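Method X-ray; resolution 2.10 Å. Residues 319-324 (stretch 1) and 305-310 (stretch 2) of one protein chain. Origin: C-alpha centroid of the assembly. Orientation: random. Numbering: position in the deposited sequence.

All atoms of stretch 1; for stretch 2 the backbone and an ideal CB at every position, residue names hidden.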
# COMPACT_ATOMS: atom_id res chain seq x y z
N LEU A 319 12.11 -13.62 -8.37
CA LEU A 319 13.53 -13.27 -8.36
C LEU A 319 13.67 -11.85 -7.82
O LEU A 319 13.11 -10.91 -8.40
CB LEU A 319 14.13 -13.37 -9.76
CG LEU A 319 13.75 -14.58 -10.60
CD1 LEU A 319 14.37 -14.47 -11.99
CD2 LEU A 319 14.18 -15.87 -9.92
N PHE A 320 14.41 -11.69 -6.73
CA PHE A 320 14.64 -10.39 -6.11
C PHE A 320 16.05 -9.92 -6.43
O PHE A 320 17.03 -10.57 -6.05
CB PHE A 320 14.41 -10.46 -4.61
CG PHE A 320 12.97 -10.63 -4.23
CD1 PHE A 320 12.18 -9.52 -3.95
CD2 PHE A 320 12.39 -11.89 -4.17
CE1 PHE A 320 10.85 -9.67 -3.62
CE2 PHE A 320 11.06 -12.04 -3.84
CZ PHE A 320 10.29 -10.93 -3.56
N LEU A 321 16.15 -8.79 -7.13
CA LEU A 321 17.42 -8.28 -7.63
C LEU A 321 17.81 -7.01 -6.90
O LEU A 321 16.99 -6.11 -6.70
CB LEU A 321 17.35 -7.99 -9.13
CG LEU A 321 17.05 -9.20 -10.01
CD1 LEU A 321 15.60 -9.15 -10.46
CD2 LEU A 321 18.00 -9.27 -11.20
N SER A 322 19.08 -6.95 -6.51
CA SER A 322 19.69 -5.74 -6.00
C SER A 322 20.28 -4.93 -7.14
O SER A 322 20.49 -5.44 -8.25
CB SER A 322 20.77 -6.07 -4.98
OG SER A 322 21.85 -6.74 -5.60
N ALA A 323 20.56 -3.67 -6.86
CA ALA A 323 21.30 -2.81 -7.77
C ALA A 323 22.19 -1.90 -6.94
O ALA A 323 21.80 -1.48 -5.84
CB ALA A 323 20.36 -1.98 -8.66
N THR A 324 23.38 -1.61 -7.45
CA THR A 324 24.36 -0.84 -6.71
C THR A 324 25.10 0.10 -7.65
O THR A 324 25.35 -0.24 -8.81
CB THR A 324 25.37 -1.75 -5.99
OG1 THR A 324 25.97 -2.64 -6.94
CG2 THR A 324 24.68 -2.56 -4.91
N UNK A 305 16.72 -0.75 0.72
CA UNK A 305 17.85 -0.03 0.15
C UNK A 305 18.46 -0.79 -1.02
O UNK A 305 18.67 -0.22 -2.10
CB UNK A 305 18.91 0.22 1.22
N UNK A 306 18.76 -2.07 -0.83
CA UNK A 306 19.49 -2.86 -1.82
C UNK A 306 18.56 -3.47 -2.87
O UNK A 306 18.77 -3.28 -4.07
CB UNK A 306 20.28 -3.97 -1.12
N UNK A 307 17.53 -4.21 -2.44
CA UNK A 307 16.64 -4.88 -3.38
C UNK A 307 15.81 -3.85 -4.12
O UNK A 307 14.96 -3.17 -3.53
CB UNK A 307 15.74 -5.88 -2.66
N UNK A 308 16.04 -3.75 -5.43
CA UNK A 308 15.38 -2.77 -6.29
C UNK A 308 14.17 -3.32 -7.02
O UNK A 308 13.28 -2.54 -7.38
CB UNK A 308 16.38 -2.23 -7.31
N UNK A 309 14.10 -4.62 -7.26
CA UNK A 309 13.21 -5.14 -8.29
C UNK A 309 12.85 -6.59 -8.01
O UNK A 309 13.71 -7.37 -7.60
CB UNK A 309 13.86 -5.01 -9.67
N UNK A 310 11.59 -6.93 -8.23
CA UNK A 310 11.14 -8.32 -8.26
C UNK A 310 10.83 -8.72 -9.69
O UNK A 310 10.23 -7.94 -10.45
CB UNK A 310 9.91 -8.52 -7.37

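Residues 319-324 form a strand against which the second segment runs antiparallel, pairing over positions 307-310, with a one-residue shift in register between Leu321 and Ser322.

Position 305 has its CA-to-CB bond directed sideways, and nothing of the first strand lies within 5.5 Å of the ideal CB. Many residues would do. The deposited residue is Ser305, which makes no contact with the strand.

At position 306 the CB again points sideways, 4.4 Å from Ser322 CB, with open space beyond. The backbone does the work: the carbonyl O accepts a weak hydrogen bond from Ala323 N (3.3 Å) and a CA-H...O contact from Ser322 CA, also 3.3 Å away. A long or polar chain able to leave the strand would suit. Lys306 does so, its extended side chain leading away after CB passes Ser322.

Position 307 begins the paired strand, opposite Ser322, with a CA-CA distance of 4.1 Å. Its CB is sideways, 4.2 Å from Leu321 O and 5.1 Å from Phe320 CB, so an apolar chain could bend back toward the phenylalanine; Leu, Ile or Met are all plausible. It is Leu307, in the m,t rotamer, whose end comes nearer to the strand and brings CD2 to 4.0 Å from Phe320 CB.

Position 308 is the one whose CB points toward the first strand, 4.2 Å from Ala323 CB and 4.0 Å from Leu321 O. Its phi/psi of -96/-26° departs from the extended values of a regular strand and accompanies the bulge, which lets two successive amides, those of 308 and 309, address the same carbonyl. The small methyl of Ala323 leaves room for a flat side chain, and the carbonyls of 306 and Ala323 lie in the same region, favouring a ring with a donor, although other medium-sized residues could fit. The residue is His308. Ala323 CB lies over one face of its ring, 3.6 Å from the centroid and 7° off the normal; His308 ND1 donates to Lys306 O (2.6 Å) and CE1 reaches 3.3 Å from Ala323 O. His308 N binds Leu321 O at 2.8 Å.

Position 309 pairs with Leu321, and its CB lies on the same face of the sheet as that leucine. Its carbonyl O receives a nearly linear bond from Leu321 N (2.9 Å), while its own N gives a weak one to Leu321 O (3.3 Å). An apolar residue would match this face; Val, Ile and Leu are all reasonable. Leu309, in the t,p rotamer, comes closest with CB, 4.4 Å from Leu321 O.

Position 310 pairs with Phe320 on the opposite face, its ideal CB 4.0 Å from Phe320 CE1. A flexible apolar chain could cover the aromatic ring, though another hydrophobic residue might serve. Met310 places CG over one face of the ring, 3.9 Å from the centroid of Phe320; SD lies obliquely at 4.6 Å from that centroid, and the chain end then leads away.

Stretch 2 305-310: SKLHLM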
# COMPACT_ATOMS: atom_id res chain seq x y z
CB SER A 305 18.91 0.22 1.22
OG SER A 305 20.09 0.75 0.66
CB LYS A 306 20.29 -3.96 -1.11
CG LYS A 306 21.41 -3.42 -0.23
CD LYS A 306 21.98 -4.50 0.67
CE LYS A 306 23.02 -3.94 1.63
NZ LYS A 306 23.44 -4.92 2.66
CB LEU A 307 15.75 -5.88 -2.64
CG LEU A 307 16.48 -7.08 -2.04
CD1 LEU A 307 15.51 -7.94 -1.23
CD2 LEU A 307 17.16 -7.92 -3.12
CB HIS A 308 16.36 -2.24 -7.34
CG HIS A 308 17.29 -1.18 -6.84
ND1 HIS A 308 18.09 -1.34 -5.73
CD2 HIS A 308 17.56 0.06 -7.32
CE1 HIS A 308 18.80 -0.25 -5.54
NE2 HIS A 308 18.50 0.62 -6.49
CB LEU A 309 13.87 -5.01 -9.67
CG LEU A 309 13.01 -5.22 -10.91
CD1 LEU A 309 12.00 -4.10 -11.04
CD2 LEU A 309 13.90 -5.31 -12.14
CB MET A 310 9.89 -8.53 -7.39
CG MET A 310 9.56 -10.00 -7.16
SD MET A 310 7.89 -10.28 -6.54
CE MET A 310 6.92 -9.98 -8.02
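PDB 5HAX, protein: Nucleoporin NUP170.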